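Long-range contact in 401aa long hypothetical glucose-1-phosphate thymidylyltransferase (Sulfolobus tokodaii, PDB 2GGO), which probably makes nucleotide sugars as a bifunctional enzyme, with an N-terminal nucleotidyltransferase domain and a C-terminal acetyltransferase domain of hexapeptide repeats: residues I49-K58 against L65-D75. Sequence-based numbering, arbitrary orientation.
Sequences ITVIVSSKNK and LKEISIVTQKD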
# COMPACT_ATOMS: atom_id res chain seq x y z
N ILE A 49 -8.77 6.01 18.59
CA ILE A 49 -7.72 5.53 17.68
C ILE A 49 -6.56 6.48 17.73
O ILE A 49 -6.74 7.66 17.64
CB ILE A 49 -8.24 5.34 16.22
CG1 ILE A 49 -9.53 4.50 16.23
CG2 ILE A 49 -7.12 4.75 15.35
CD1 ILE A 49 -10.47 4.63 14.98
N THR A 50 -5.37 5.92 17.87
CA THR A 50 -4.14 6.67 17.90
C THR A 50 -3.20 6.16 16.81
O THR A 50 -2.97 4.94 16.69
CB THR A 50 -3.44 6.48 19.24
OG1 THR A 50 -4.31 6.91 20.28
CG2 THR A 50 -2.15 7.30 19.30
N VAL A 51 -2.62 7.08 16.04
CA VAL A 51 -1.53 6.71 15.12
C VAL A 51 -0.15 7.06 15.67
O VAL A 51 0.12 8.20 15.99
CB VAL A 51 -1.72 7.35 13.73
CG1 VAL A 51 -0.90 6.60 12.70
CG2 VAL A 51 -3.16 7.34 13.35
N ILE A 52 0.73 6.09 15.78
CA ILE A 52 2.13 6.39 16.06
C ILE A 52 2.84 6.64 14.72
O ILE A 52 2.80 5.82 13.80
CB ILE A 52 2.80 5.27 16.87
CG1 ILE A 52 2.08 5.17 18.22
CG2 ILE A 52 4.30 5.56 17.07
CD1 ILE A 52 1.78 3.76 18.68
N VAL A 53 3.43 7.81 14.61
CA VAL A 53 4.02 8.29 13.38
C VAL A 53 5.46 8.76 13.66
O VAL A 53 5.92 8.75 14.80
CB VAL A 53 3.16 9.42 12.75
CG1 VAL A 53 1.73 8.98 12.65
CG2 VAL A 53 3.23 10.73 13.55
N SER A 54 6.19 9.13 12.61
CA SER A 54 7.48 9.75 12.82
C SER A 54 7.27 11.26 12.91
O SER A 54 6.27 11.78 12.41
CB SER A 54 8.42 9.38 11.68
OG SER A 54 7.94 9.91 10.45
N SER A 55 8.19 11.95 13.57
CA SER A 55 8.12 13.43 13.73
C SER A 55 8.07 14.16 12.40
O SER A 55 7.25 15.08 12.22
CB SER A 55 9.31 13.92 14.55
OG SER A 55 9.68 12.92 15.49
N LYS A 56 8.92 13.71 11.47
CA LYS A 56 8.83 14.13 10.04
C LYS A 56 7.39 14.15 9.56
O LYS A 56 6.99 15.12 8.90
CB LYS A 56 9.68 13.25 9.09
CG LYS A 56 10.04 11.83 9.63
CD LYS A 56 10.78 10.88 8.62
CE LYS A 56 9.81 9.99 7.78
NZ LYS A 56 9.51 8.64 8.39
N ASN A 57 6.62 13.11 9.89
CA ASN A 57 5.27 12.90 9.32
C ASN A 57 4.10 13.42 10.18
O ASN A 57 2.95 13.42 9.74
CB ASN A 57 5.07 11.43 8.90
CG ASN A 57 6.06 10.97 7.82
OD1 ASN A 57 6.68 11.78 7.14
ND2 ASN A 57 6.20 9.65 7.67
N LYS A 58 4.41 13.87 11.38
CA LYS A 58 3.42 14.39 12.35
C LYS A 58 2.43 15.41 11.78
O LYS A 58 1.24 15.37 12.09
CB LYS A 58 4.17 14.99 13.55
CG LYS A 58 3.36 15.90 14.46
CD LYS A 58 4.25 17.06 15.04
CE LYS A 58 4.97 17.95 13.95
NZ LYS A 58 4.19 19.11 13.37
N LEU A 65 -6.18 13.76 8.97
CA LEU A 65 -7.07 12.89 9.74
C LEU A 65 -7.91 13.64 10.76
O LEU A 65 -7.37 14.10 11.77
CB LEU A 65 -6.26 11.80 10.44
CG LEU A 65 -5.54 10.82 9.50
CD1 LEU A 65 -4.70 9.88 10.29
CD2 LEU A 65 -6.55 10.08 8.70
N LYS A 66 -9.22 13.73 10.53
CA LYS A 66 -10.10 14.58 11.36
C LYS A 66 -10.09 14.29 12.89
O LYS A 66 -9.58 15.12 13.68
CB LYS A 66 -11.54 14.61 10.81
CG LYS A 66 -12.46 15.65 11.52
CD LYS A 66 -12.33 17.10 10.99
CE LYS A 66 -13.58 17.55 10.16
NZ LYS A 66 -13.34 18.62 9.11
N GLU A 67 -10.65 13.18 13.34
CA GLU A 67 -10.79 13.02 14.79
C GLU A 67 -9.97 11.87 15.34
O GLU A 67 -10.52 10.96 15.97
CB GLU A 67 -12.26 12.82 15.16
CG GLU A 67 -13.19 13.98 14.72
CD GLU A 67 -14.42 13.50 13.90
OE1 GLU A 67 -15.05 12.45 14.27
OE2 GLU A 67 -14.76 14.18 12.87
N ILE A 68 -8.66 11.91 15.11
CA ILE A 68 -7.77 10.79 15.43
C ILE A 68 -6.58 11.37 16.14
O ILE A 68 -6.14 12.47 15.81
CB ILE A 68 -7.30 10.01 14.13
CG1 ILE A 68 -8.51 9.44 13.37
CG2 ILE A 68 -6.31 8.90 14.43
CD1 ILE A 68 -9.12 8.19 13.96
N SER A 69 -6.05 10.63 17.10
CA SER A 69 -4.92 11.09 17.89
C SER A 69 -3.61 10.71 17.27
O SER A 69 -3.38 9.54 16.99
CB SER A 69 -4.98 10.51 19.31
OG SER A 69 -6.18 10.93 19.98
N ILE A 70 -2.73 11.69 17.11
CA ILE A 70 -1.46 11.42 16.48
C ILE A 70 -0.35 11.53 17.49
O ILE A 70 -0.27 12.50 18.24
CB ILE A 70 -1.21 12.36 15.25
CG1 ILE A 70 -2.23 12.11 14.14
CG2 ILE A 70 0.19 12.16 14.68
CD1 ILE A 70 -3.31 13.16 14.03
N VAL A 71 0.50 10.53 17.53
CA VAL A 71 1.54 10.51 18.53
C VAL A 71 2.82 10.14 17.83
O VAL A 71 2.90 9.11 17.19
CB VAL A 71 1.17 9.51 19.67
CG1 VAL A 71 2.34 9.24 20.58
CG2 VAL A 71 0.02 10.04 20.47
N THR A 72 3.81 11.01 17.94
CA THR A 72 5.10 10.78 17.30
C THR A 72 5.93 9.77 18.08
O THR A 72 5.84 9.69 19.30
CB THR A 72 5.91 12.06 17.10
OG1 THR A 72 6.41 12.50 18.37
CG2 THR A 72 5.06 13.16 16.50
N GLN A 73 6.72 9.00 17.36
CA GLN A 73 7.48 7.92 17.92
C GLN A 73 8.77 8.44 18.53
O GLN A 73 9.30 9.48 18.11
CB GLN A 73 7.74 6.88 16.84
CG GLN A 73 8.94 6.01 17.03
CD GLN A 73 8.77 4.67 16.36
OE1 GLN A 73 7.69 4.30 15.95
NE2 GLN A 73 9.86 3.91 16.27
N LYS A 74 9.24 7.72 19.55
CA LYS A 74 10.58 7.87 20.14
C LYS A 74 11.66 7.94 19.06
O LYS A 74 11.83 7.01 18.25
CB LYS A 74 10.88 6.67 21.05
CG LYS A 74 10.18 6.68 22.39
CD LYS A 74 11.08 7.25 23.49
CE LYS A 74 10.81 6.57 24.84
NZ LYS A 74 11.13 7.46 26.00
N ASP A 75 12.40 9.05 19.05
CA ASP A 75 13.40 9.29 18.02
C ASP A 75 14.73 8.63 18.29
O ASP A 75 15.41 8.19 17.36
CB ASP A 75 13.59 10.79 17.80
CG ASP A 75 12.63 11.34 16.78
OD1 ASP A 75 11.42 10.98 16.83
OD2 ASP A 75 13.08 12.13 15.92
O HOH W 1 -8.13 9.35 20.08
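Five backbone hydrogen bonds join strand 49-53 to residues 69-73 in parallel register, with Val51 and Val53 each bonding through both N and O to the alternate residues Ser69, Val71 and Gln73. The straightest are Ser69 N to Ile49 O and Val71 N to Val51 O, both with an N-H...O angle of 165°. The last, Gln73 N to Val53 O at 2.7 Å, is more bent (139°) and carries the pairing one residue past the edge strand. At the other end a water bridges Ser69 OG and Ile49 O, its bond to the carbonyl long at 3.3 Å.

Apolar contacts flank the backbone on both faces. Ile68 sends two branches across: CD1 reaches Ile49 CB at 3.7 Å, while, with CG1 beside the backbone N (chi1 -59°), CG2 lies anti to that N and against Val51 CG2. An alanine here would lose both branches and is likely to open a gap beside Ile49 CB and Val51 CG2 at the start of the pairing. Farther along the same face, Ile70 CG2 packs on Val53 CG2 at 3.5 Å, and Thr72 turns its methyl onto Lys58 CB, 3.6 Å away, where the next helix begins. On the opposite face Thr50 CG2 meets Val71 CG2 at 3.7 Å, and Ile52 CG2 rests on Gln73 CB, the two side chains running nearly perpendicular.

Strand 48-53, helix 58-64 and strand 69-72 form a beta-alpha-beta crossover at the edge of the mixed sheet of the nucleotidyltransferase domain. Phe61 of the crossover helix packs on Val51, Val53 and Ile70, and helix 33-43 adjoins Val51 through Ile34. On its other side strand 48-53 pairs with strand 2-6; just beyond the edge strand, Gln73, which probably contributes to the binding site for a nucleoside triphosphate, touches Ala8 of that probable site.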